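Local structure of HmuY protein (Prevotella intermedia, 6R2H) at residues A[156-161]-A[166-171]. The protein probably binds heme as an HmuY-like hemophore, a heme-scavenging protein related to HmuY of Porphyromonas gingivalis. Numbering follows the deposited sequence.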
loop_
_atom_site.group_PDB
_atom_site.type_symbol
_atom_site.label_atom_id
_atom_site.label_comp_id
_atom_site.label_asym_id
_atom_site.label_seq_id
_atom_site.Cartn_x
_atom_site.Cartn_y
_atom_site.Cartn_z
ATOM N N PHE A 156 0.130 -13.313 -1.804
ATOM C CA PHE A 156 -0.283 -12.475 -2.915
ATOM C C PHE A 156 0.669 -12.713 -4.085
ATOM O O PHE A 156 1.884 -12.698 -3.907
ATOM C CB PHE A 156 -0.267 -10.996 -2.507
ATOM C CG PHE A 156 -1.342 -10.617 -1.527
ATOM C CD1 PHE A 156 -1.199 -10.886 -0.175
ATOM C CD2 PHE A 156 -2.506 -10.004 -1.967
ATOM C CE1 PHE A 156 -2.203 -10.545 0.719
ATOM C CE2 PHE A 156 -3.513 -9.672 -1.075
ATOM C CZ PHE A 156 -3.356 -9.938 0.266
ATOM N N ALA A 157 0.104 -12.901 -5.282
ATOM C CA ALA A 157 0.864 -13.016 -6.516
ATOM C C ALA A 157 0.827 -11.683 -7.254
ATOM O O ALA A 157 -0.236 -11.079 -7.357
ATOM C CB ALA A 157 0.273 -14.115 -7.364
ATOM N N VAL A 158 1.994 -11.233 -7.748
ATOM C CA VAL A 158 2.152 -9.955 -8.441
ATOM C C VAL A 158 2.932 -10.160 -9.747
ATOM O O VAL A 158 4.064 -10.650 -9.708
ATOM C CB VAL A 158 2.849 -8.892 -7.562
ATOM C CG1 VAL A 158 2.527 -7.483 -8.025
ATOM C CG2 VAL A 158 2.495 -9.038 -6.095
ATOM N N LYS A 159 2.308 -9.770 -10.875
ATOM C CA LYS A 159 2.885 -9.757 -12.213
ATOM C C LYS A 159 3.178 -8.306 -12.590
ATOM O O LYS A 159 2.285 -7.461 -12.494
ATOM C CB LYS A 159 1.812 -10.078 -13.263
ATOM C CG LYS A 159 1.441 -11.524 -13.567
ATOM C CD LYS A 159 0.034 -11.579 -14.169
ATOM C CE LYS A 159 -0.305 -12.810 -14.989
ATOM N NZ LYS A 159 0.029 -12.614 -16.425
ATOM N N PHE A 160 4.399 -8.033 -13.070
ATOM C CA PHE A 160 4.749 -6.689 -13.510
ATOM C C PHE A 160 4.906 -6.655 -15.031
ATOM O O PHE A 160 5.369 -7.620 -15.639
ATOM C CB PHE A 160 6.014 -6.194 -12.804
ATOM C CG PHE A 160 5.926 -6.167 -11.298
ATOM C CD1 PHE A 160 5.273 -5.136 -10.633
ATOM C CD2 PHE A 160 6.498 -7.187 -10.541
ATOM C CE1 PHE A 160 5.188 -5.148 -9.249
ATOM C CE2 PHE A 160 6.415 -7.190 -9.158
ATOM C CZ PHE A 160 5.772 -6.159 -8.512
ATOM N N LYS A 161 4.537 -5.510 -15.622
ATOM C CA LYS A 161 4.613 -5.236 -17.051
ATOM C C LYS A 161 6.014 -5.530 -17.596
ATOM O O LYS A 161 6.168 -5.852 -18.774
ATOM C CB LYS A 161 4.232 -3.774 -17.326
ATOM C CG LYS A 161 4.056 -3.395 -18.794
ATOM C CD LYS A 161 4.296 -1.927 -19.088
ATOM C CE LYS A 161 5.770 -1.541 -19.094
ATOM N NZ LYS A 161 5.975 -0.070 -19.170
ATOM N N ALA A 166 6.374 -11.539 -8.250
ATOM C CA ALA A 166 6.673 -11.807 -6.850
ATOM C C ALA A 166 5.540 -12.552 -6.149
ATOM O O ALA A 166 4.372 -12.457 -6.528
ATOM C CB ALA A 166 6.994 -10.512 -6.146
ATOM N N LEU A 167 5.914 -13.276 -5.094
ATOM C CA LEU A 167 4.970 -13.955 -4.223
ATOM C C LEU A 167 5.225 -13.466 -2.799
ATOM O O LEU A 167 6.325 -13.638 -2.268
ATOM C CB LEU A 167 5.211 -15.464 -4.333
ATOM C CG LEU A 167 5.022 -16.097 -5.713
ATOM C CD1 LEU A 167 5.676 -17.467 -5.731
ATOM C CD2 LEU A 167 3.541 -16.213 -6.060
ATOM N N ILE A 168 4.207 -12.846 -2.193
ATOM C CA ILE A 168 4.384 -12.073 -0.972
ATOM C C ILE A 168 3.431 -12.611 0.095
ATOM O O ILE A 168 2.240 -12.785 -0.165
ATOM C CB ILE A 168 4.139 -10.563 -1.241
ATOM C CG1 ILE A 168 5.024 -10.011 -2.363
ATOM C CG2 ILE A 168 4.226 -9.715 0.023
ATOM C CD1 ILE A 168 4.514 -8.717 -2.956
ATOM N N LYS A 169 3.948 -12.829 1.308
ATOM C CA LYS A 169 3.102 -13.151 2.444
ATOM C C LYS A 169 3.379 -12.140 3.554
ATOM O O LYS A 169 4.517 -12.015 3.999
ATOM C CB LYS A 169 3.362 -14.596 2.882
ATOM C CG LYS A 169 2.700 -15.045 4.180
ATOM C CD LYS A 169 3.141 -16.435 4.579
ATOM C CE LYS A 169 2.535 -16.912 5.882
ATOM N NZ LYS A 169 1.061 -16.976 5.772
ATOM N N PHE A 170 2.330 -11.423 3.980
ATOM C CA PHE A 170 2.445 -10.366 4.976
ATOM C C PHE A 170 2.557 -10.956 6.380
ATOM O O PHE A 170 1.921 -11.956 6.697
ATOM C CB PHE A 170 1.316 -9.350 4.792
ATOM C CG PHE A 170 1.458 -8.543 3.527
ATOM C CD1 PHE A 170 2.199 -7.365 3.510
ATOM C CD2 PHE A 170 0.893 -8.983 2.333
ATOM C CE1 PHE A 170 2.346 -6.629 2.340
ATOM C CE2 PHE A 170 1.042 -8.252 1.157
ATOM C CZ PHE A 170 1.775 -7.079 1.165
ATOM N N LYS A 171 3.386 -10.322 7.214
ATOM C CA LYS A 171 3.603 -10.748 8.592
ATOM C C LYS A 171 2.922 -9.807 9.594
ATOM O O LYS A 171 2.121 -10.273 10.387
ATOM C CB LYS A 171 5.092 -10.933 8.912
ATOM C CG LYS A 171 5.893 -11.816 7.960
ATOM C CD LYS A 171 5.826 -13.311 8.263
ATOM C CE LYS A 171 4.573 -13.987 7.734
ATOM N NZ LYS A 171 4.147 -15.151 8.555
#
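Phe156 pairs with Ile168 and Val158 with Ala166, each through two backbone hydrogen bonds, while Ala157 and Leu167 form the non-hydrogen-bonded pair between them. The tightest of the four bonds runs from Phe156 N to Ile168 O, at 2.7 Å; its return, Ile168 N to Phe156 O, measures 2.9 Å. Phe156 O also receives a CA-H...O contact from Leu167, whose CA lies 3.3 Å from it, so the oxygen is gripped by a hydrogen bond and this weaker contact. The short strand axes, 4.9 Å apart at their closest, run antiparallel but twisted, at 149°. Strands 155-160 and 165-174 form a beta hairpin, neighbours in the large antiparallel sheet of this HmuY-family protein, with strand 83-87 bonded beyond Ala157 and strand 181-190 beyond Leu167. One face of the hairpin carries Phe156, Val158, Ala166 and Ile168. There the edge of Phe170 is directed at the face of Phe156 in an offset edge-to-face pair, ring planes at 82° and centroids 5.5 Å apart; CE2 of Phe170 comes to 3.7 Å from CD1 of Phe156. With CG anti to its carbonyl carbon (chi1 -69°), Phe170 also turns one ring face to CG2 of Ile168, which sits above it, offset toward the rim, and Trp139 and Phe185 extend the aromatic cluster around it. Ile168 reaches over to the opposite strand with CD1, which meets CG2 of Val158 at 3.7 Å, the two side chains crossing at a slant. On the other face contact is sparser: CD2 of Leu167 approaches CB of Ala157 to 4.1 Å, and Tyr104 packs on the same alanine.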